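Amidase, hydantoinase/carbamoylase family (PDB 6C0D) probably hydrolyses N-carbamoyl-L-amino acids as a homodimeric, metal-dependent amidase of the peptidase M20 family. Local coordinates at residues Leu25-Ser30 against Arg51-Gly56; Asp257-Leu262 against Leu292-Ala297. All coordinates share one frame; numbering follows the deposited sequence.

Contact 1. Residues Leu25-Ser30 against Arg51-Gly56; sequences LKTLRS and RRWLAG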
loop_
_atom_site.group_PDB
_atom_site.type_symbol
_atom_site.label_atom_id
_atom_site.label_comp_id
_atom_site.label_asym_id
_atom_site.label_seq_id
_atom_site.Cartn_x
_atom_site.Cartn_y
_atom_site.Cartn_z
ATOM N N LEU A 25 -16.186 33.837 -18.669
ATOM C CA LEU A 25 -15.491 32.628 -18.229
ATOM C C LEU A 25 -14.012 32.897 -18.001
ATOM O O LEU A 25 -13.424 32.396 -17.034
ATOM C CB LEU A 25 -15.666 31.496 -19.245
ATOM C CG LEU A 25 -16.979 30.738 -19.071
ATOM C CD1 LEU A 25 -17.138 29.802 -20.242
ATOM C CD2 LEU A 25 -16.993 29.964 -17.751
ATOM N N LYS A 26 -13.390 33.686 -18.882
ATOM C CA LYS A 26 -11.967 33.946 -18.740
ATOM C C LYS A 26 -11.685 34.926 -17.612
ATOM O O LYS A 26 -10.646 34.816 -16.955
ATOM C CB LYS A 26 -11.391 34.457 -20.058
ATOM C CG LYS A 26 -11.466 33.407 -21.147
ATOM C CD LYS A 26 -10.997 33.950 -22.480
ATOM C CE LYS A 26 -11.155 32.906 -23.584
ATOM N NZ LYS A 26 -10.661 33.422 -24.892
ATOM N N THR A 27 -12.595 35.874 -17.365
ATOM C CA THR A 27 -12.425 36.758 -16.217
ATOM C C THR A 27 -12.521 35.977 -14.911
ATOM O O THR A 27 -11.694 36.164 -14.010
ATOM C CB THR A 27 -13.453 37.890 -16.260
ATOM O OG1 THR A 27 -13.248 38.664 -17.454
ATOM C CG2 THR A 27 -13.293 38.805 -15.032
ATOM N N LEU A 28 -13.490 35.059 -14.808
ATOM C CA LEU A 28 -13.586 34.244 -13.602
ATOM C C LEU A 28 -12.331 33.392 -13.421
ATOM O O LEU A 28 -11.826 33.247 -12.301
ATOM C CB LEU A 28 -14.850 33.380 -13.648
ATOM C CG LEU A 28 -15.131 32.479 -12.434
ATOM C CD1 LEU A 28 -15.065 33.275 -11.112
ATOM C CD2 LEU A 28 -16.478 31.778 -12.575
ATOM N N ARG A 29 -11.785 32.867 -14.524
ATOM C CA ARG A 29 -10.550 32.090 -14.450
ATOM C C ARG A 29 -9.409 32.886 -13.826
ATOM O O ARG A 29 -8.561 32.313 -13.135
ATOM C CB ARG A 29 -10.145 31.612 -15.847
ATOM C CG ARG A 29 -8.851 30.800 -15.891
ATOM C CD ARG A 29 -8.350 30.619 -17.326
ATOM N NE ARG A 29 -7.675 29.337 -17.531
ATOM C CZ ARG A 29 -7.594 28.719 -18.708
ATOM N NH1 ARG A 29 -8.138 29.265 -19.789
ATOM N NH2 ARG A 29 -6.978 27.553 -18.805
ATOM N N SER A 30 -9.365 34.199 -14.054
ATOM C CA SER A 30 -8.255 34.992 -13.539
ATOM C C SER A 30 -8.228 35.052 -12.013
ATOM O O SER A 30 -7.168 35.337 -11.437
ATOM C CB SER A 30 -8.298 36.402 -14.127
ATOM O OG SER A 30 -9.334 37.168 -13.543
ATOM N N ARG A 51 -16.338 36.154 -5.942
ATOM C CA ARG A 51 -17.763 36.248 -5.642
ATOM C C ARG A 51 -18.250 37.688 -5.721
ATOM O O ARG A 51 -19.361 37.945 -6.196
ATOM C CB ARG A 51 -18.051 35.651 -4.265
ATOM C CG ARG A 51 -17.930 34.143 -4.278
ATOM C CD ARG A 51 -18.260 33.401 -2.962
ATOM N NE ARG A 51 -17.763 32.059 -3.197
ATOM C CZ ARG A 51 -18.460 31.071 -3.749
ATOM N NH1 ARG A 51 -19.760 31.209 -4.022
ATOM N NH2 ARG A 51 -17.852 29.922 -4.001
ATOM N N ARG A 52 -17.439 38.640 -5.260
ATOM C CA ARG A 52 -17.825 40.038 -5.400
ATOM C C ARG A 52 -17.913 40.431 -6.869
ATOM O O ARG A 52 -18.862 41.112 -7.282
ATOM C CB ARG A 52 -16.842 40.931 -4.646
ATOM C CG ARG A 52 -16.957 40.777 -3.142
ATOM C CD ARG A 52 -15.864 41.523 -2.398
ATOM N NE ARG A 52 -16.063 41.393 -0.960
ATOM C CZ ARG A 52 -15.087 41.463 -0.065
ATOM N NH1 ARG A 52 -13.834 41.652 -0.463
ATOM N NH2 ARG A 52 -15.363 41.333 1.225
ATOM N N TRP A 53 -16.946 39.994 -7.680
ATOM C CA TRP A 53 -17.019 40.261 -9.112
ATOM C C TRP A 53 -18.282 39.652 -9.705
ATOM O O TRP A 53 -19.019 40.313 -10.446
ATOM C CB TRP A 53 -15.774 39.719 -9.819
ATOM C CG TRP A 53 -15.922 39.732 -11.315
ATOM C CD1 TRP A 53 -15.699 40.790 -12.153
ATOM C CD2 TRP A 53 -16.344 38.643 -12.147
ATOM N NE1 TRP A 53 -15.962 40.427 -13.452
ATOM C CE2 TRP A 53 -16.353 39.113 -13.477
ATOM C CE3 TRP A 53 -16.704 37.315 -11.899
ATOM C CZ2 TRP A 53 -16.717 38.304 -14.554
ATOM C CZ3 TRP A 53 -17.060 36.508 -12.975
ATOM C CH2 TRP A 53 -17.065 37.008 -14.284
ATOM N N LEU A 54 -18.560 38.394 -9.360
ATOM C CA LEU A 54 -19.730 37.715 -9.905
ATOM C C LEU A 54 -21.020 38.427 -9.515
ATOM O O LEU A 54 -21.930 38.583 -10.340
ATOM C CB LEU A 54 -19.757 36.269 -9.423
ATOM C CG LEU A 54 -20.946 35.466 -9.915
ATOM C CD1 LEU A 54 -20.889 35.336 -11.444
ATOM C CD2 LEU A 54 -20.960 34.105 -9.236
ATOM N N ALA A 55 -21.128 38.854 -8.259
ATOM C CA ALA A 55 -22.337 39.551 -7.841
ATOM C C ALA A 55 -22.499 40.849 -8.620
ATOM O O ALA A 55 -23.619 41.233 -8.979
ATOM C CB ALA A 55 -22.296 39.813 -6.334
ATOM N N GLY A 56 -21.386 41.527 -8.912
ATOM C CA GLY A 56 -21.458 42.729 -9.727
ATOM C C GLY A 56 -21.948 42.448 -11.135
ATOM O O GLY A 56 -22.732 43.220 -11.694
#

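Contact 2. Residues Asp257-Leu262 against Leu292-Ala297; sequences DAFGRL and LQFRDA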
loop_
_atom_site.group_PDB
_atom_site.type_symbol
_atom_site.label_atom_id
_atom_site.label_comp_id
_atom_site.label_asym_id
_atom_site.label_seq_id
_atom_site.Cartn_x
_atom_site.Cartn_y
_atom_site.Cartn_z
ATOM N N ASP A 257 -16.045 -10.978 -10.364
ATOM C CA ASP A 257 -16.966 -11.955 -10.925
ATOM C C ASP A 257 -18.403 -11.639 -10.523
ATOM O O ASP A 257 -19.301 -11.601 -11.372
ATOM C CB ASP A 257 -16.566 -13.362 -10.477
ATOM C CG ASP A 257 -17.596 -14.409 -10.858
ATOM O OD1 ASP A 257 -17.620 -14.818 -12.035
ATOM O OD2 ASP A 257 -18.388 -14.817 -9.979
ATOM N N ALA A 258 -18.638 -11.390 -9.235
ATOM C CA ALA A 258 -20.007 -11.133 -8.784
ATOM C C ALA A 258 -20.548 -9.815 -9.331
ATOM O O ALA A 258 -21.718 -9.736 -9.730
ATOM C CB ALA A 258 -20.053 -11.148 -7.257
ATOM N N PHE A 259 -19.723 -8.765 -9.353
ATOM C CA PHE A 259 -20.194 -7.486 -9.870
ATOM C C PHE A 259 -20.367 -7.534 -11.381
ATOM O O PHE A 259 -21.293 -6.913 -11.918
ATOM C CB PHE A 259 -19.238 -6.358 -9.491
ATOM C CG PHE A 259 -19.362 -5.897 -8.061
ATOM C CD1 PHE A 259 -20.183 -6.567 -7.156
ATOM C CD2 PHE A 259 -18.632 -4.797 -7.621
ATOM C CE1 PHE A 259 -20.286 -6.135 -5.835
ATOM C CE2 PHE A 259 -18.743 -4.343 -6.309
ATOM C CZ PHE A 259 -19.560 -5.019 -5.406
ATOM N N GLY A 260 -19.484 -8.253 -12.088
ATOM C CA GLY A 260 -19.645 -8.374 -13.534
ATOM C C GLY A 260 -20.960 -9.033 -13.921
ATOM O O GLY A 260 -21.585 -8.662 -14.915
ATOM N N ARG A 261 -21.405 -10.009 -13.129
ATOM C CA ARG A 261 -22.695 -10.646 -13.391
ATOM C C ARG A 261 -23.869 -9.687 -13.197
ATOM O O ARG A 261 -24.905 -9.848 -13.849
ATOM C CB ARG A 261 -22.878 -11.857 -12.482
ATOM C CG ARG A 261 -21.932 -12.994 -12.798
ATOM C CD ARG A 261 -21.963 -14.060 -11.711
ATOM N NE ARG A 261 -20.814 -14.947 -11.836
ATOM C CZ ARG A 261 -20.732 -15.926 -12.732
ATOM N NH1 ARG A 261 -21.739 -16.143 -13.569
ATOM N NH2 ARG A 261 -19.649 -16.688 -12.792
ATOM N N LEU A 262 -23.744 -8.707 -12.300
ATOM C CA LEU A 262 -24.842 -7.780 -12.024
ATOM C C LEU A 262 -24.807 -6.527 -12.888
ATOM O O LEU A 262 -25.849 -5.878 -13.064
ATOM C CB LEU A 262 -24.817 -7.354 -10.551
ATOM C CG LEU A 262 -25.047 -8.453 -9.511
ATOM C CD1 LEU A 262 -24.688 -7.944 -8.122
ATOM C CD2 LEU A 262 -26.506 -8.921 -9.567
ATOM N N LEU A 292 -12.773 -0.152 -1.405
ATOM C CA LEU A 292 -13.630 -0.482 -2.532
ATOM C C LEU A 292 -14.704 0.590 -2.664
ATOM O O LEU A 292 -15.321 0.980 -1.666
ATOM C CB LEU A 292 -14.309 -1.846 -2.343
ATOM C CG LEU A 292 -15.333 -2.267 -3.400
ATOM C CD1 LEU A 292 -14.601 -2.612 -4.708
ATOM C CD2 LEU A 292 -16.157 -3.451 -2.923
ATOM N N GLN A 293 -14.922 1.058 -3.886
ATOM C CA GLN A 293 -16.019 1.976 -4.174
ATOM C C GLN A 293 -16.826 1.381 -5.311
ATOM O O GLN A 293 -16.263 0.722 -6.184
ATOM C CB GLN A 293 -15.495 3.356 -4.586
ATOM C CG GLN A 293 -16.588 4.401 -4.846
ATOM C CD GLN A 293 -15.974 5.699 -5.339
ATOM O OE1 GLN A 293 -15.822 5.900 -6.537
ATOM N NE2 GLN A 293 -15.581 6.565 -4.406
ATOM N N PHE A 294 -18.142 1.600 -5.311
ATOM C CA PHE A 294 -18.885 1.282 -6.523
ATOM C C PHE A 294 -20.064 2.239 -6.663
ATOM O O PHE A 294 -20.527 2.846 -5.690
ATOM C CB PHE A 294 -19.336 -0.195 -6.598
ATOM C CG PHE A 294 -20.120 -0.700 -5.405
ATOM C CD1 PHE A 294 -19.460 -1.288 -4.327
ATOM C CD2 PHE A 294 -21.519 -0.671 -5.402
ATOM C CE1 PHE A 294 -20.176 -1.804 -3.242
ATOM C CE2 PHE A 294 -22.247 -1.189 -4.309
ATOM C CZ PHE A 294 -21.570 -1.757 -3.235
ATOM N N ARG A 295 -20.498 2.408 -7.911
ATOM C CA ARG A 295 -21.532 3.385 -8.249
ATOM C C ARG A 295 -22.435 2.817 -9.324
ATOM O O ARG A 295 -21.982 2.081 -10.201
ATOM C CB ARG A 295 -20.947 4.711 -8.771
ATOM C CG ARG A 295 -19.825 5.288 -7.906
ATOM C CD ARG A 295 -19.452 6.706 -8.354
ATOM N NE ARG A 295 -18.176 7.124 -7.767
ATOM C CZ ARG A 295 -17.824 8.387 -7.549
ATOM N NH1 ARG A 295 -18.659 9.372 -7.863
ATOM N NH2 ARG A 295 -16.648 8.668 -6.995
ATOM N N ASP A 296 -23.714 3.199 -9.269
ATOM C CA ASP A 296 -24.643 2.796 -10.307
ATOM C C ASP A 296 -25.862 3.714 -10.251
ATOM O O ASP A 296 -26.211 4.239 -9.194
ATOM C CB ASP A 296 -25.066 1.335 -10.144
ATOM C CG ASP A 296 -25.642 0.761 -11.422
ATOM O OD1 ASP A 296 -24.847 0.507 -12.360
ATOM O OD2 ASP A 296 -26.886 0.602 -11.514
ATOM N N ALA A 297 -26.506 3.887 -11.401
ATOM C CA ALA A 297 -27.719 4.705 -11.457
ATOM C C ALA A 297 -28.971 3.954 -11.030
ATOM O O ALA A 297 -30.011 4.589 -10.790
ATOM C CB ALA A 297 -27.927 5.220 -12.885
#

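Contact 1. Residues Leu25-Ser30 against Arg51-Gly56
Within Arg51-Gly56, Trp53 makes the contact, bringing its indole obliquely up to Thr27 and Leu28 of helix 18-30. From CB, which points toward the other helix, CG stands anti to the backbone N (chi1 169°), and this throws the ring system across the gap between the two helices. The five-membered ring comes first: its NE1 lies 3.5 Å from Thr27 CG2, a contact with a methyl and not a hydrogen bond. At the ring fusion Trp53 CE2 makes the closest approach, 3.4 Å to Thr27 CG2, which sits above the indole plane but offset toward its rim. Further round, Trp53 CZ2 meets both the methyl and Thr27 CB, the latter at 3.7 Å. CH2 of Trp53 comes to 4.1 Å from the backbone N of Leu28, a plain van der Waals approach, and CZ3 of Trp53 ends 3.9 Å from Leu28 CB.

The threonine can offer its methyl because CG2 is the branch anti to the backbone N, while OG1 bonds back to the carbonyl of Asp23 one turn earlier. The Leu28 side chain, which meets the indole at its root, also touches Ala102 and Ile106 of helix 102-117. Phe31 also meets the Trp53 ring.

Helices 18-30 and 45-60 pack against each other in the zinc-bearing part of the M20 fold, consistent with the family's catalytic domain. No hydrogen bond spans the two segments; apolar contacts of a methyl and a methylene with the indole join them, and the junction relies on shape and dispersion instead of directional polar bonds.

Contact 2. Residues Asp257-Leu262 against Leu292-Ala297
The ring of Phe259 drives its edge into the face of Phe294, an edge-to-face (T-shaped) pair with the planes at 67° and the centroids 5.1 Å apart. CE2 of Phe259 comes to 3.7 Å from CD1 of Phe294, and CZ of Phe259 lies over the same face, 3.9 Å from Phe294 CE1. With CG between its backbone N and carbonyl carbon (chi1 54°) and the ring turned about perpendicular to the CA-CB-CG plane (chi2 -91°), Phe294 offers a face to Phe259. Alongside, Leu292, two residues back on the same side of the strand, brings CD2 to 4.4 Å from Phe259 CE2.

Helix 244-262 here packs on strand 283-296, which runs antiparallel to strands 210-227 and 268-277, as in the dimerisation domain of M20 enzymes, where helices cover one face of an antiparallel sheet. Met305 of the neighbouring helix 299-317 touches both phenylalanines, and Trp269 meets Phe259 edge-to-face, within a buried apolar layer.

The strand's other side is polar. Gln293 points away from the helix, and its OE1 is gripped side-on by Arg295, with NE and NH2 of Arg295 each 2.9 Å from Gln293 OE1. Both nitrogens come from the same face of the amide, out of its plane, while the oxygen lies in the guanidinium plane. NH1 of Arg295 makes a salt bridge to a bound buffer molecule (EPE), probably from the crystallisation liquor. NE2 of Gln293 bonds to Glu221 of its own chain and to Ser282 of the second subunit, which places this side of the sheet at the dimer interface. On the helix's outward side, Arg261 and Asp257 form a salt bridge, with a nearly straight NE bond of 3.1 Å to Asp257 OD2 that meets the carboxylate from above its plane.

How the contacts relate
Contact 1 comes first along the chain, and it is complete long before contact 2 begins. Their centres are 41 Å apart, on opposite sides of the chain's centre, with nearest atoms about 21 Å from each other; they share no helix or strand. Contact 1 joins helices 18-30 and 45-60 in the zinc-bearing part of the molecule: the Leu28 side chain is about 12 Å from the bound zinc ion, held by His89, Asp100 and His196. Contact 2 joins helix 244-262 to strand 283-296, away from the metal, beside the second subunit. The separation matches the two-domain plan of M20 enzymes, a catalytic domain and a smaller dimerisation domain.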